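Local coordinates for protein uronate isomerase (Bacillus halodurans C-125, PDB 2Q08) that probably interconverts uronate sugars with their keto isomers, such as glucuronate and fructuronate, at a zinc-binding active site, at residues Asn4-Leu9 against Lys380-Leu385. Sequence-based numbering, arbitrary orientation.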
# COMPACT_ATOMS: atom_id res chain seq x y z
N ASN A 4 4.98 -27.55 20.19
CA ASN A 4 4.77 -28.34 18.97
C ASN A 4 3.47 -28.09 18.22
O ASN A 4 3.01 -28.96 17.49
CB ASN A 4 4.92 -29.84 19.29
CG ASN A 4 3.72 -30.40 20.03
OD1 ASN A 4 3.07 -29.71 20.80
ND2 ASN A 4 3.44 -31.68 19.81
N SER A 5 2.87 -26.92 18.41
CA SER A 5 1.64 -26.58 17.71
C SER A 5 1.46 -25.07 17.68
O SER A 5 2.05 -24.35 18.50
CB SER A 5 0.42 -27.21 18.39
OG SER A 5 0.10 -26.52 19.58
N ARG A 6 0.66 -24.57 16.74
CA ARG A 6 0.43 -23.14 16.67
C ARG A 6 -0.21 -22.68 17.98
O ARG A 6 0.04 -21.57 18.46
CB ARG A 6 -0.48 -22.78 15.49
CG ARG A 6 -0.54 -21.27 15.24
CD ARG A 6 -1.48 -20.92 14.10
NE ARG A 6 -1.38 -19.52 13.71
CZ ARG A 6 -1.82 -18.51 14.45
NH1 ARG A 6 -2.40 -18.75 15.63
NH2 ARG A 6 -1.70 -17.26 14.01
N GLU A 7 -1.03 -23.55 18.55
CA GLU A 7 -1.74 -23.25 19.80
C GLU A 7 -0.78 -23.04 20.99
O GLU A 7 -0.94 -22.12 21.80
CB GLU A 7 -2.74 -24.37 20.10
CG GLU A 7 -3.66 -24.11 21.27
CD GLU A 7 -4.73 -25.19 21.41
OE1 GLU A 7 -5.53 -25.35 20.45
OE2 GLU A 7 -4.77 -25.86 22.46
N VAL A 8 0.23 -23.90 21.11
CA VAL A 8 1.17 -23.74 22.22
C VAL A 8 2.06 -22.53 21.94
O VAL A 8 2.43 -21.77 22.84
CB VAL A 8 2.05 -24.99 22.37
CG1 VAL A 8 3.14 -24.75 23.41
CG2 VAL A 8 1.17 -26.16 22.79
N LEU A 9 2.37 -22.37 20.67
CA LEU A 9 3.20 -21.28 20.20
C LEU A 9 2.52 -19.95 20.54
O LEU A 9 3.17 -19.03 21.06
CB LEU A 9 3.36 -21.44 18.70
CG LEU A 9 4.59 -20.99 17.94
CD1 LEU A 9 5.87 -21.26 18.71
CD2 LEU A 9 4.58 -21.76 16.63
N LYS A 380 4.90 -16.28 12.00
CA LYS A 380 6.25 -16.57 11.53
C LYS A 380 6.87 -17.79 12.19
O LYS A 380 7.54 -18.57 11.52
CB LYS A 380 7.15 -15.34 11.67
CG LYS A 380 7.01 -14.40 10.48
CD LYS A 380 5.56 -13.94 10.29
CE LYS A 380 5.47 -12.95 9.14
NZ LYS A 380 5.75 -13.59 7.83
N TYR A 381 6.65 -17.97 13.49
CA TYR A 381 7.21 -19.13 14.18
C TYR A 381 6.48 -20.38 13.73
O TYR A 381 7.10 -21.42 13.50
CB TYR A 381 7.05 -19.01 15.70
CG TYR A 381 8.05 -18.09 16.37
CD1 TYR A 381 9.43 -18.26 16.18
CD2 TYR A 381 7.62 -17.08 17.22
CE1 TYR A 381 10.36 -17.44 16.84
CE2 TYR A 381 8.53 -16.26 17.89
CZ TYR A 381 9.90 -16.45 17.70
OH TYR A 381 10.77 -15.67 18.42
N ASP A 382 5.16 -20.27 13.59
CA ASP A 382 4.39 -21.43 13.16
C ASP A 382 4.88 -21.88 11.79
O ASP A 382 5.01 -23.08 11.57
CB ASP A 382 2.89 -21.12 13.13
CG ASP A 382 2.05 -22.36 12.82
OD1 ASP A 382 2.22 -23.39 13.50
OD2 ASP A 382 1.21 -22.31 11.89
N ASP A 383 5.13 -20.94 10.88
CA ASP A 383 5.60 -21.31 9.54
C ASP A 383 6.92 -22.10 9.55
O ASP A 383 7.11 -22.98 8.72
CB ASP A 383 5.76 -20.07 8.63
CG ASP A 383 4.42 -19.55 8.10
OD1 ASP A 383 3.39 -20.24 8.29
OD2 ASP A 383 4.40 -18.46 7.50
N ILE A 384 7.84 -21.79 10.46
CA ILE A 384 9.08 -22.59 10.49
C ILE A 384 8.89 -23.84 11.34
O ILE A 384 9.53 -24.87 11.11
CB ILE A 384 10.32 -21.77 10.98
CG1 ILE A 384 10.09 -21.16 12.36
CG2 ILE A 384 10.64 -20.69 9.97
CD1 ILE A 384 11.34 -20.41 12.89
N LEU A 385 7.99 -23.78 12.32
CA LEU A 385 7.71 -24.95 13.13
C LEU A 385 7.12 -26.00 12.19
O LEU A 385 7.53 -27.17 12.22
CB LEU A 385 6.69 -24.63 14.23
CG LEU A 385 6.05 -25.86 14.91
CD1 LEU A 385 7.13 -26.65 15.66
CD2 LEU A 385 4.95 -25.41 15.88
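Leu9 carries this contact, pushing its CD2 methyl against the helix 361-385 between Tyr381, Asp382 and Leu385. Leu9 CD2 lies 3.4 Å from the backbone N of Asp382. It also touches CB of Tyr381, whose ring then leads off to Asp399 and helix 393-411. Leu385 closes over the same methyl, CD2 to CD2 of Leu9 at 3.7 Å. With its CG anti to the backbone N (chi1 165°), Leu385 also brings CD2 to within 3.6 Å of the backbone N of Ser5, just where the N-terminal helix 6-19 begins. Ser5 is the N-cap of that helix, its OG accepting from Val8 N at 3.0 Å. The contact thus ties the N-terminal helix to the end of the long helix 361-385, far from the zinc sites of the amidohydrolase-type barrel expected for a uronate isomerase. Beside the leucines, the Asp382 carboxylate lies against the aliphatic part of Arg6, Asp382 OD1 standing 3.4 Å from Arg6 CB. The Arg6 and Asp382 side chains cross at about a right angle, and Arg6 NE stays 4.2 Å from Asp382 OD2, too far for a salt bridge. That oxygen sits at the guanidinium edge, near its plane, with the carboxylate plane turned 72° from it. Arg6 NH2 instead pairs with Asp379 and Glu375, about one and two turns before Asp382 in helix 361-385, while Asp382 OD1 accepts from Gln386 NE2. An alanine here takes away the carboxylate and would probably leave Gln386 NE2 without this acceptor and the CB-CG flank of Arg6 less covered.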